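PDB 6FBM: gram-negative insecticidal protein from Chromobacterium piscinae, which is toxic to insects and, as a member of the membrane attack complex/perforin (MACPF) and beta-tripod families, probably acts by perforating membranes. Local coordinates for residues A[172-177]-A[276-281]; A[14-19]-A[131-136]; A[30-35]-A[270-275]; A[41-46]-A[60-65]; A[84-89]-A[97-102]. All blocks are in the same frame, centred on the assembly; numbering follows the deposited sequence.

Interaction 1 of 5, residues A[172-177]-A[276-281]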
# COMPACT_ATOMS: atom_id res chain seq x y z
N ILE A 172 22.38 11.25 26.70
CA ILE A 172 21.60 12.25 25.99
C ILE A 172 20.55 12.80 26.93
O ILE A 172 19.60 12.12 27.29
CB ILE A 172 20.88 11.64 24.76
CG1 ILE A 172 21.88 11.06 23.74
CG2 ILE A 172 19.99 12.69 24.10
CD1 ILE A 172 22.79 12.08 23.08
N SER A 173 20.72 14.05 27.31
CA SER A 173 19.77 14.74 28.19
C SER A 173 18.84 15.66 27.46
O SER A 173 17.73 15.92 27.91
CB SER A 173 20.54 15.53 29.24
OG SER A 173 19.66 16.05 30.19
N GLU A 174 19.30 16.20 26.33
CA GLU A 174 18.51 17.09 25.51
C GLU A 174 18.95 16.89 24.06
O GLU A 174 20.14 16.78 23.77
CB GLU A 174 18.74 18.52 25.95
CG GLU A 174 17.73 19.52 25.45
CD GLU A 174 18.07 20.91 25.99
OE1 GLU A 174 19.08 21.48 25.53
OE2 GLU A 174 17.35 21.44 26.87
N ALA A 175 18.00 16.84 23.13
CA ALA A 175 18.36 16.69 21.72
C ALA A 175 17.37 17.37 20.80
O ALA A 175 16.16 17.41 21.06
CB ALA A 175 18.43 15.22 21.37
N ALA A 176 17.91 17.87 19.70
CA ALA A 176 17.12 18.36 18.60
C ALA A 176 16.71 17.17 17.75
O ALA A 176 17.53 16.32 17.44
CB ALA A 176 17.92 19.35 17.79
N VAL A 177 15.45 17.15 17.36
CA VAL A 177 14.93 16.11 16.51
C VAL A 177 14.47 16.70 15.18
O VAL A 177 13.80 17.71 15.12
CB VAL A 177 13.76 15.39 17.21
CG1 VAL A 177 13.22 14.32 16.31
CG2 VAL A 177 14.22 14.77 18.53
N SER A 276 22.63 20.82 21.83
CA SER A 276 22.72 22.14 22.39
C SER A 276 23.74 22.08 23.52
O SER A 276 24.29 21.02 23.80
CB SER A 276 21.37 22.52 22.99
OG SER A 276 21.18 21.87 24.25
N THR A 277 23.93 23.20 24.24
CA THR A 277 24.91 23.22 25.33
C THR A 277 24.56 22.26 26.46
O THR A 277 25.43 21.92 27.22
CB THR A 277 25.11 24.62 25.95
OG1 THR A 277 23.86 25.14 26.38
CG2 THR A 277 25.70 25.59 24.96
N GLU A 278 23.30 21.84 26.56
CA GLU A 278 22.86 20.92 27.64
C GLU A 278 22.67 19.46 27.21
O GLU A 278 22.20 18.65 28.01
CB GLU A 278 21.55 21.44 28.27
CG GLU A 278 21.63 22.81 28.94
CD GLU A 278 22.70 22.91 30.03
OE1 GLU A 278 22.90 21.95 30.79
OE2 GLU A 278 23.35 23.96 30.11
N SER A 279 23.04 19.12 25.97
CA SER A 279 22.66 17.83 25.40
C SER A 279 23.31 16.65 26.09
O SER A 279 22.62 15.74 26.51
CB SER A 279 22.95 17.79 23.91
OG SER A 279 22.04 18.62 23.25
N LEU A 280 24.63 16.68 26.21
CA LEU A 280 25.37 15.59 26.82
C LEU A 280 25.59 15.90 28.30
O LEU A 280 26.11 16.96 28.64
CB LEU A 280 26.69 15.41 26.10
CG LEU A 280 26.53 14.95 24.66
CD1 LEU A 280 27.82 15.13 23.90
CD2 LEU A 280 26.09 13.50 24.61
N GLN A 281 25.16 14.99 29.18
CA GLN A 281 25.32 15.16 30.61
C GLN A 281 26.08 13.96 31.12
O GLN A 281 25.89 12.86 30.63
CB GLN A 281 23.96 15.27 31.29
CG GLN A 281 23.21 16.54 30.93
CD GLN A 281 23.96 17.81 31.34
OE1 GLN A 281 24.51 17.87 32.42
NE2 GLN A 281 23.99 18.80 30.45
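The hydroxyl of Ser279 is gripped from two directions: OG gives its hydrogen to Glu174 O at 2.7 Å and accepts one from its own segment, from Ser276 N, also at 2.7 Å. Its chi1 of -71° sets OG beside the backbone N of Ser279, and the donor stands well above the carbonyl plane of Glu174. A small residue with both donor and acceptor in one atom suits this buried place between two backbones. The carbonyl of Ser279 works as well: Ser279 O receives Ser173 N at 2.7 Å and, weakly, Glu174 N. On the more open side, Glu174 extends its chain over the turn 276-279, CG anti to the backbone N, and OE1 meets Ser276 OG; the modelled separation of 2.5 Å is very short, so its exact value is doubtful. Ser276 OG also accepts from Glu278 N at 3.1 Å, an ST turn within the type I turn. Ser173 CB lies against Gln281 CG at 3.3 Å, while Gln281 NE2 reaches back to Glu278 O. On the face of the sheet bearing Ile172 and Leu280, which form a non-hydrogen-bonded pair, CD1 of the former meets CD2 of the latter at 3.9 Å. The result is a short antiparallel bridge entered through a serine-rich beta turn, where strand 170-177 of the MACPF sheet pairs with both 271-274 and 280-282.

Interaction 2 of 5, residues A[14-19]-A[131-136]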
# COMPACT_ATOMS: atom_id res chain seq x y z
N PRO A 14 9.02 10.67 17.47
CA PRO A 14 10.39 10.43 17.04
C PRO A 14 11.42 11.17 17.92
O PRO A 14 11.20 12.32 18.35
CB PRO A 14 10.39 10.97 15.61
CG PRO A 14 9.01 10.80 15.13
CD PRO A 14 8.15 11.08 16.33
N GLY A 15 12.50 10.46 18.22
CA GLY A 15 13.52 10.94 19.13
C GLY A 15 13.46 10.31 20.50
O GLY A 15 14.50 10.20 21.18
N VAL A 16 12.27 9.90 20.94
CA VAL A 16 12.11 9.43 22.29
C VAL A 16 13.07 8.31 22.65
O VAL A 16 13.54 8.26 23.78
CB VAL A 16 10.67 8.99 22.59
CG1 VAL A 16 10.57 8.31 23.95
CG2 VAL A 16 9.75 10.19 22.65
N THR A 17 13.36 7.42 21.70
CA THR A 17 14.22 6.26 21.96
C THR A 17 15.66 6.66 22.14
O THR A 17 16.45 5.87 22.63
CB THR A 17 14.20 5.24 20.81
OG1 THR A 17 14.63 5.88 19.60
CG2 THR A 17 12.79 4.65 20.62
N SER A 18 16.02 7.87 21.70
CA SER A 18 17.37 8.37 21.90
C SER A 18 17.60 8.99 23.27
O SER A 18 18.73 9.12 23.68
CB SER A 18 17.70 9.40 20.84
OG SER A 18 17.58 8.82 19.57
N MET A 19 16.52 9.36 23.95
CA MET A 19 16.64 10.11 25.18
C MET A 19 17.12 9.23 26.33
O MET A 19 16.70 8.07 26.49
CB MET A 19 15.33 10.79 25.53
CG MET A 19 14.86 11.78 24.48
SD MET A 19 16.12 12.93 23.87
CE MET A 19 16.32 13.98 25.33
N TRP A 131 11.54 19.44 16.79
CA TRP A 131 11.37 19.67 18.22
C TRP A 131 12.61 19.30 18.99
O TRP A 131 13.51 18.65 18.46
CB TRP A 131 10.18 18.89 18.76
CG TRP A 131 10.18 17.47 18.38
CD1 TRP A 131 10.81 16.48 19.04
CD2 TRP A 131 9.50 16.88 17.28
NE1 TRP A 131 10.54 15.25 18.42
CE2 TRP A 131 9.71 15.49 17.36
CE3 TRP A 131 8.67 17.38 16.29
CZ2 TRP A 131 9.21 14.61 16.41
CZ3 TRP A 131 8.15 16.51 15.36
CH2 TRP A 131 8.42 15.14 15.42
N TYR A 132 12.65 19.75 20.24
CA TYR A 132 13.64 19.34 21.20
C TYR A 132 12.93 18.44 22.19
O TYR A 132 11.76 18.63 22.50
CB TYR A 132 14.24 20.56 21.91
CG TYR A 132 14.84 21.62 21.00
CD1 TYR A 132 16.16 21.52 20.57
CD2 TYR A 132 14.11 22.75 20.60
CE1 TYR A 132 16.74 22.49 19.75
CE2 TYR A 132 14.67 23.72 19.77
CZ TYR A 132 16.00 23.59 19.33
OH TYR A 132 16.62 24.54 18.50
N ILE A 133 13.64 17.42 22.66
CA ILE A 133 13.18 16.62 23.78
C ILE A 133 14.24 16.85 24.85
O ILE A 133 15.44 16.92 24.53
CB ILE A 133 13.06 15.12 23.48
CG1 ILE A 133 12.41 14.89 22.11
CG2 ILE A 133 12.28 14.44 24.59
CD1 ILE A 133 12.36 13.46 21.67
N SER A 134 13.80 17.00 26.09
CA SER A 134 14.73 17.20 27.20
C SER A 134 14.28 16.40 28.40
O SER A 134 13.10 16.15 28.59
CB SER A 134 14.84 18.68 27.54
OG SER A 134 13.57 19.20 27.88
N LEU A 135 15.27 15.96 29.16
CA LEU A 135 15.06 15.18 30.37
C LEU A 135 15.15 16.07 31.61
O LEU A 135 15.63 17.21 31.54
CB LEU A 135 16.15 14.11 30.48
CG LEU A 135 16.17 13.08 29.34
CD1 LEU A 135 17.23 12.04 29.64
CD2 LEU A 135 14.82 12.41 29.17
N PRO A 136 14.72 15.53 32.76
CA PRO A 136 15.02 16.16 34.03
C PRO A 136 16.53 16.26 34.30
O PRO A 136 17.36 15.61 33.64
CB PRO A 136 14.39 15.18 35.04
CG PRO A 136 13.30 14.53 34.32
CD PRO A 136 13.94 14.30 32.97
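The loop 14-19 passes over the end of strand 120-134 without pairing with it, Gly15 and Ile133 keeping their CA atoms 7.3 Å apart and Met19 and Leu135 theirs 7.4 Å. Side chains fill the gap. Trp131, its CB pointing toward the loop, sends its indole N-H to the carbonyl of Pro14, with NE1 3.0 Å from O and the acceptor almost in the ring plane. The side chains of Pro14 and Trp131 cross at about a right angle, CD of the proline lying 3.7 Å from CZ2 of the indole. Beside it, Ile133 CD1 reaches to 3.5 Å from Gly15 C; at its positive phi of 103° Gly15 has a backbone shape natural to glycine, and without a side chain it lets this methyl approach. Met19, flexible enough to bend at chi2 and chi3, curls over Ile133: CG touches CG2 at 3.7 Å, and CE comes to lie near Ile133 O. Leu135 CD2 closes against Met19 CB at 4.0 Å. The contact thus lays the loop before strand 21-23 on strand 120-134, with strand 170-177 hydrogen-bonded along one edge of that strand and 64-78 along the other, while Tyr57, Phe59 and Pro60 of strand 55-60 back the loop.

Interaction 3 of 5, residues A[30-35]-A[270-275]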
# COMPACT_ATOMS: atom_id res chain seq x y z
N ALA A 30 26.07 14.15 17.10
CA ALA A 30 24.61 14.11 17.24
C ALA A 30 23.94 13.22 16.22
O ALA A 30 23.20 13.68 15.33
CB ALA A 30 24.03 15.52 17.19
N SER A 31 24.23 11.93 16.35
CA SER A 31 23.65 10.92 15.49
C SER A 31 23.18 9.75 16.35
O SER A 31 23.83 9.41 17.33
CB SER A 31 24.69 10.40 14.50
OG SER A 31 24.22 9.25 13.86
N PRO A 32 22.07 9.11 15.95
CA PRO A 32 21.65 7.86 16.59
C PRO A 32 22.66 6.73 16.46
O PRO A 32 22.67 5.83 17.28
CB PRO A 32 20.36 7.50 15.83
CG PRO A 32 19.88 8.78 15.24
CD PRO A 32 21.10 9.54 14.92
N GLU A 33 23.51 6.78 15.44
CA GLU A 33 24.52 5.75 15.24
C GLU A 33 25.51 5.69 16.39
O GLU A 33 26.10 4.65 16.61
CB GLU A 33 25.29 5.96 13.93
CG GLU A 33 24.55 5.69 12.62
CD GLU A 33 25.53 5.71 11.43
OE1 GLU A 33 25.55 6.66 10.60
OE2 GLU A 33 26.34 4.76 11.34
N SER A 34 25.69 6.78 17.13
CA SER A 34 26.61 6.78 18.27
C SER A 34 25.91 6.63 19.63
O SER A 34 26.56 6.83 20.69
CB SER A 34 27.46 8.04 18.24
OG SER A 34 28.34 7.98 17.15
N LEU A 35 24.62 6.27 19.63
CA LEU A 35 23.95 5.85 20.85
C LEU A 35 24.47 4.49 21.28
O LEU A 35 24.89 3.71 20.45
CB LEU A 35 22.43 5.78 20.68
CG LEU A 35 21.74 7.08 20.30
CD1 LEU A 35 20.33 6.78 19.82
CD2 LEU A 35 21.73 8.05 21.45
N ALA A 270 12.28 11.78 11.18
CA ALA A 270 13.00 12.58 12.16
C ALA A 270 13.76 11.71 13.14
O ALA A 270 13.27 10.67 13.54
CB ALA A 270 12.04 13.48 12.91
N THR A 271 14.98 12.14 13.45
CA THR A 271 15.80 11.53 14.50
C THR A 271 16.53 12.61 15.26
O THR A 271 16.49 13.77 14.90
CB THR A 271 16.87 10.57 13.96
OG1 THR A 271 17.85 11.31 13.21
CG2 THR A 271 16.25 9.51 13.05
N LEU A 272 17.16 12.22 16.35
CA LEU A 272 18.11 13.05 17.04
C LEU A 272 19.10 13.43 15.96
O LEU A 272 19.55 12.59 15.22
CB LEU A 272 18.79 12.26 18.16
CG LEU A 272 20.00 12.88 18.87
CD1 LEU A 272 20.08 12.38 20.31
CD2 LEU A 272 21.29 12.53 18.20
N MET A 273 19.38 14.72 15.85
CA MET A 273 20.32 15.21 14.87
C MET A 273 21.10 16.45 15.27
O MET A 273 21.88 16.95 14.45
CB MET A 273 19.61 15.47 13.53
CG MET A 273 18.30 16.22 13.60
SD MET A 273 18.30 17.94 14.14
CE MET A 273 19.17 18.67 12.79
N ASP A 274 20.94 16.95 16.49
CA ASP A 274 21.71 18.10 16.91
C ASP A 274 21.74 18.20 18.41
O ASP A 274 20.85 17.70 19.12
CB ASP A 274 21.14 19.39 16.30
CG ASP A 274 22.21 20.47 16.04
OD1 ASP A 274 23.42 20.21 16.23
OD2 ASP A 274 21.80 21.58 15.61
N PHE A 275 22.79 18.85 18.90
CA PHE A 275 23.04 19.02 20.31
C PHE A 275 23.06 20.50 20.61
O PHE A 275 23.47 21.31 19.76
CB PHE A 275 24.40 18.47 20.65
CG PHE A 275 24.51 16.99 20.63
CD1 PHE A 275 23.41 16.16 20.81
CD2 PHE A 275 25.77 16.41 20.54
CE1 PHE A 275 23.57 14.79 20.85
CE2 PHE A 275 25.93 15.05 20.57
CZ PHE A 275 24.82 14.24 20.74
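Ala30 presses its methyl group onto Phe275, beside the classic beta bulge in which Met273 and Asp274 both face Ala176 of the MACPF sheet. Walking from Ala30, CB stands over the centre of the phenyl ring, 3.5 Å from its centroid and 4° off the normal, a CH-pi contact. A methyl is small enough to fit between this ring and the strand, where CB also lies 3.5 Å from Asp274 CA. The carbonyl of Ala30 faces Met273, whose CA approaches Ala30 O at 3.3 Å in a CA-H...O contact. Next to it Leu272 CD2 sits under the peptide, 3.4 Å from Ala30 C; chi1 of 170° sends CG of Leu272 anti to the backbone N. Ser31 directs its side chain away from the strand, and OG takes the N-H of Glu33, an ST turn that shapes the loop, while Tyr23 hydroxyl bonds Ser31 N. Pro32 then crosses Thr271 at about a right angle, CG against CB at 3.7 Å, and brings CD close to Leu272 O. Thr271 OG1 donates its hydrogen to Leu272 O. The rigid proline opens a short 3-10 segment, spanned by the bond from Ser34 N to Ser31 O, and the loop then turns toward strand 35-39 with Leu35 N bonded to Pro32 O at 3.1 Å.

Interaction 4 of 5, residues A[41-46]-A[60-65]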
# COMPACT_ATOMS: atom_id res chain seq x y z
N PHE A 41 17.60 4.87 32.14
CA PHE A 41 16.52 5.32 32.99
C PHE A 41 15.25 4.59 32.69
O PHE A 41 15.10 3.99 31.63
CB PHE A 41 16.32 6.81 32.82
CG PHE A 41 17.58 7.61 32.90
CD1 PHE A 41 18.18 7.85 34.11
CD2 PHE A 41 18.18 8.11 31.76
CE1 PHE A 41 19.35 8.60 34.20
CE2 PHE A 41 19.35 8.84 31.83
CZ PHE A 41 19.94 9.08 33.06
N ASP A 42 14.36 4.62 33.67
CA ASP A 42 13.01 4.10 33.57
C ASP A 42 12.20 5.39 33.62
O ASP A 42 12.15 6.04 34.65
CB ASP A 42 12.72 3.21 34.79
CG ASP A 42 11.25 2.74 34.85
OD1 ASP A 42 10.42 3.09 34.00
OD2 ASP A 42 10.91 1.96 35.78
N PHE A 43 11.58 5.77 32.50
CA PHE A 43 10.93 7.08 32.38
C PHE A 43 9.46 7.12 32.81
O PHE A 43 8.81 8.16 32.65
CB PHE A 43 11.08 7.61 30.95
CG PHE A 43 12.47 8.03 30.62
CD1 PHE A 43 13.02 9.15 31.23
CD2 PHE A 43 13.22 7.33 29.69
CE1 PHE A 43 14.30 9.54 30.92
CE2 PHE A 43 14.50 7.73 29.37
CZ PHE A 43 15.04 8.83 29.98
N GLY A 44 8.96 6.01 33.37
CA GLY A 44 7.57 5.88 33.75
C GLY A 44 6.77 5.47 32.52
O GLY A 44 7.11 5.86 31.34
N GLY A 45 5.72 4.69 32.77
CA GLY A 45 4.84 4.22 31.70
C GLY A 45 3.74 5.21 31.35
O GLY A 45 3.03 4.98 30.37
N GLU A 46 3.60 6.28 32.13
CA GLU A 46 2.62 7.30 31.83
C GLU A 46 3.13 8.15 30.66
O GLU A 46 4.30 8.54 30.62
CB GLU A 46 2.30 8.18 33.04
CG GLU A 46 1.67 7.46 34.22
CD GLU A 46 2.67 7.12 35.34
OE1 GLU A 46 3.93 7.11 35.13
OE2 GLU A 46 2.18 6.84 36.48
N PRO A 60 6.98 9.88 27.06
CA PRO A 60 6.87 9.82 28.51
C PRO A 60 6.65 11.19 29.16
O PRO A 60 7.28 12.17 28.78
CB PRO A 60 8.21 9.23 28.94
CG PRO A 60 8.63 8.43 27.73
CD PRO A 60 8.29 9.35 26.62
N ARG A 61 5.70 11.25 30.11
CA ARG A 61 5.41 12.46 30.90
C ARG A 61 6.64 13.08 31.52
O ARG A 61 6.70 14.29 31.62
CB ARG A 61 4.43 12.15 32.03
CG ARG A 61 3.02 12.64 31.74
CD ARG A 61 2.03 12.06 32.77
NE ARG A 61 0.73 11.89 32.12
CZ ARG A 61 -0.09 12.88 31.76
NH1 ARG A 61 0.17 14.15 32.09
NH2 ARG A 61 -1.25 12.58 31.14
N SER A 62 7.60 12.26 31.90
CA SER A 62 8.83 12.76 32.47
C SER A 62 9.71 13.54 31.51
O SER A 62 10.62 14.24 31.96
CB SER A 62 9.65 11.60 33.08
OG SER A 62 9.88 10.56 32.11
N MET A 63 9.47 13.45 30.19
CA MET A 63 10.25 14.24 29.24
C MET A 63 9.45 15.45 28.88
O MET A 63 8.22 15.47 29.05
CB MET A 63 10.56 13.46 27.97
CG MET A 63 11.22 12.12 28.24
SD MET A 63 11.72 11.32 26.70
CE MET A 63 12.29 9.72 27.34
N HIS A 64 10.16 16.47 28.42
CA HIS A 64 9.55 17.70 27.95
C HIS A 64 9.84 17.83 26.47
O HIS A 64 10.95 17.56 26.01
CB HIS A 64 10.13 18.90 28.68
CG HIS A 64 9.53 19.13 30.04
ND1 HIS A 64 9.66 20.33 30.71
CD2 HIS A 64 8.80 18.33 30.85
CE1 HIS A 64 9.04 20.24 31.88
NE2 HIS A 64 8.53 19.04 31.99
N VAL A 65 8.83 18.29 25.74
CA VAL A 65 8.93 18.50 24.32
C VAL A 65 8.68 19.95 24.05
O VAL A 65 7.67 20.50 24.51
CB VAL A 65 7.91 17.63 23.56
CG1 VAL A 65 7.95 17.94 22.08
CG2 VAL A 65 8.19 16.15 23.81
O HOH W 1 6.57 9.24 32.08
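Phe43 and Met63 meet at the type I turn 60-63, which joins strand 55-60 to the long strand 64-78 of the MACPF sheet, and the contact divides into an apolar inner half and a wet outer half. Inside, the extended chain of Met63 crosses the ring at about a right angle and sets CE over its centre, 3.5 Å from the centroid, as a CH-pi donor. SD lies farther out on the same line, a Met-aromatic contact; an unbranched, polarisable side chain suits this approach to a ring. Phe41 CB rests on the opposite face, nearer the rim, and Leu135 and Leu141 add to the packing around Phe43. Pro60 CB lies 3.9 Å from Phe43 CB, at the root of the side chain. Ser62 marks the change of character: chi1 of 55° puts OG between its backbone N and carbonyl carbon, where it lies at the ring edge and donates to a lone pair of Phe43 O at 2.7 Å, in the carbonyl plane.

Outside, a water takes over. It donates to Phe43 O at 2.6 Å and to Glu46 O at 2.8 Å, and accepts from Ser62 N. Glu46 O also receives Arg61 N at 3.1 Å. The long side chains of Glu46 and Arg61 are exposed and meet through their aliphatic parts; their charged ends stay apart, Arg61 having a long, weak ion pair with Asp48, while Glu46 packs on Tyr269 of the second subunit. Between the Glu46 and Arg61 side chains the nearest approach is Glu46 CB to Arg61 CD, 3.9 Å.

Interaction 5 of 5, residues A[84-89]-A[97-102]; sequences YREKMS and RYKLFS
Ser89 OG joins the two segments at the end of helix 81-88: it accepts from Leu100 N at 2.7 Å in a fairly straight bond of 163° and passes its own hydrogen back to Arg85 O, again at 2.7 Å. Chi1 of -46° holds OG beside the backbone N, facing the last turn of the helix, and serine is short enough to serve both backbones at once. One turn earlier Arg85 bends at chi3 and offers its guanidinium in two ways. At the edge, NH2 donates to Ser102 OG at 3.0 Å, nearly in plane; over one face lies the aliphatic part of Lys99, CD being 3.9 Å from NH1, with the two chains crossing at about a right angle. Met88 CE reaches under the loop to 3.7 Å from Phe101 O and close to Phe101 CB, while Leu100 CB covers the centre of the Phe101 ring.

The next shell explains how two cationic chains lie together. Glu82, a turn before Arg85, forms salt bridges with both Lys99 NZ and Arg85 NH1, and probably offsets their repulsion; Ser307 O and Gln309 O accept further bonds from the guanidinium. The loop 97-102 lies against helix 81-88 on its way to helix 102-108, with helix 300-304 packed on Tyr98 and Leu100, strand 64-78 touching Met88 from Asp76, and Phe275 meeting Phe101.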
# COMPACT_ATOMS: atom_id res chain seq x y z
N TYR A 84 39.76 22.69 14.14
CA TYR A 84 38.47 22.23 13.62
C TYR A 84 37.78 21.28 14.59
O TYR A 84 36.60 21.45 14.90
CB TYR A 84 38.66 21.52 12.26
CG TYR A 84 37.43 20.83 11.78
CD1 TYR A 84 36.46 21.51 11.04
CD2 TYR A 84 37.21 19.49 12.08
CE1 TYR A 84 35.30 20.85 10.62
CE2 TYR A 84 36.07 18.83 11.65
CZ TYR A 84 35.13 19.50 10.91
OH TYR A 84 34.02 18.83 10.49
N ARG A 85 38.52 20.29 15.06
CA ARG A 85 38.04 19.34 16.05
C ARG A 85 37.53 20.02 17.31
O ARG A 85 36.48 19.62 17.82
CB ARG A 85 39.13 18.36 16.45
CG ARG A 85 39.55 17.45 15.32
CD ARG A 85 40.74 16.64 15.75
NE ARG A 85 40.33 15.53 16.59
CZ ARG A 85 41.16 14.73 17.26
NH1 ARG A 85 42.48 14.91 17.22
NH2 ARG A 85 40.65 13.73 17.98
N GLU A 86 38.26 21.01 17.82
CA GLU A 86 37.83 21.77 19.00
C GLU A 86 36.55 22.52 18.73
O GLU A 86 35.64 22.50 19.56
CB GLU A 86 38.89 22.75 19.50
CG GLU A 86 39.86 22.12 20.51
CD GLU A 86 41.20 22.83 20.62
OE1 GLU A 86 41.46 23.73 19.79
OE2 GLU A 86 42.01 22.48 21.52
N LYS A 87 36.51 23.19 17.58
CA LYS A 87 35.35 24.01 17.22
C LYS A 87 34.10 23.14 17.15
O LYS A 87 33.06 23.52 17.65
CB LYS A 87 35.59 24.75 15.91
CG LYS A 87 36.48 25.97 15.98
CD LYS A 87 36.98 26.36 14.59
CE LYS A 87 37.65 27.72 14.56
NZ LYS A 87 36.66 28.81 14.62
N MET A 88 34.24 21.97 16.55
CA MET A 88 33.15 21.02 16.43
C MET A 88 32.65 20.49 17.78
O MET A 88 31.49 20.11 17.88
CB MET A 88 33.61 19.84 15.57
CG MET A 88 32.49 19.01 15.00
SD MET A 88 33.07 17.52 14.16
CE MET A 88 34.54 16.98 15.07
N SER A 89 33.51 20.47 18.79
CA SER A 89 33.16 19.99 20.14
C SER A 89 32.56 21.02 21.09
O SER A 89 32.19 20.66 22.21
CB SER A 89 34.41 19.42 20.81
OG SER A 89 35.10 18.58 19.92
N ARG A 97 37.94 20.82 27.70
CA ARG A 97 38.21 21.36 26.38
C ARG A 97 38.60 20.16 25.53
O ARG A 97 39.66 20.14 24.91
CB ARG A 97 39.32 22.42 26.46
CG ARG A 97 39.02 23.63 27.36
CD ARG A 97 40.29 24.19 28.06
NE ARG A 97 40.09 25.01 29.29
CZ ARG A 97 39.91 24.57 30.55
NH1 ARG A 97 39.83 23.26 30.84
NH2 ARG A 97 39.77 25.45 31.55
N TYR A 98 37.73 19.14 25.52
CA TYR A 98 38.02 17.90 24.79
C TYR A 98 37.70 18.03 23.32
O TYR A 98 36.76 18.74 22.94
CB TYR A 98 37.26 16.70 25.40
CG TYR A 98 37.77 16.26 26.76
CD1 TYR A 98 38.85 15.39 26.88
CD2 TYR A 98 37.19 16.73 27.93
CE1 TYR A 98 39.34 15.01 28.12
CE2 TYR A 98 37.68 16.36 29.18
CZ TYR A 98 38.74 15.48 29.26
OH TYR A 98 39.22 15.11 30.47
N LYS A 99 38.48 17.35 22.50
CA LYS A 99 38.17 17.12 21.09
C LYS A 99 37.26 15.90 20.97
O LYS A 99 37.71 14.75 21.08
CB LYS A 99 39.45 16.93 20.27
CG LYS A 99 40.41 18.10 20.35
CD LYS A 99 41.75 17.82 19.70
CE LYS A 99 42.79 18.78 20.26
NZ LYS A 99 44.14 18.53 19.68
N LEU A 100 35.98 16.18 20.74
CA LEU A 100 34.94 15.17 20.69
C LEU A 100 34.66 14.78 19.27
O LEU A 100 35.17 15.40 18.34
CB LEU A 100 33.66 15.71 21.32
CG LEU A 100 33.75 16.24 22.75
CD1 LEU A 100 32.41 16.81 23.17
CD2 LEU A 100 34.18 15.14 23.70
N PHE A 101 33.87 13.74 19.12
CA PHE A 101 33.32 13.32 17.83
C PHE A 101 34.39 12.98 16.79
O PHE A 101 34.25 13.30 15.61
CB PHE A 101 32.34 14.38 17.30
CG PHE A 101 31.41 14.91 18.34
CD1 PHE A 101 30.65 14.04 19.12
CD2 PHE A 101 31.30 16.27 18.56
CE1 PHE A 101 29.80 14.53 20.10
CE2 PHE A 101 30.44 16.77 19.54
CZ PHE A 101 29.69 15.89 20.32
N SER A 102 35.44 12.29 17.23
CA SER A 102 36.58 11.93 16.35
C SER A 102 36.16 11.04 15.18
O SER A 102 36.75 11.13 14.11
CB SER A 102 37.74 11.30 17.15
OG SER A 102 38.14 12.14 18.22

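Interactions 1, 2 and 3 lie around strand 170-177: interaction 1 bridges it to the turn before strand 280-282, while interactions 2 and 3 lay N-terminal loops on its neighbours 120-134 and 271-274. Interaction 3 is the buried one and is built from apolar and CH-pi contacts, whereas interaction 1 is rich in serine hydroxyl bonds in a partly buried place. Interaction 4, with its water and exposed charges, reaches the subunit interface and touches interaction 2 through Phe43 and Leu135. Interaction 5 is a helix-to-loop contact with charged side chains, about 31 Å from interaction 4 between centres; Phe101 ties it to Phe275 and Leu280.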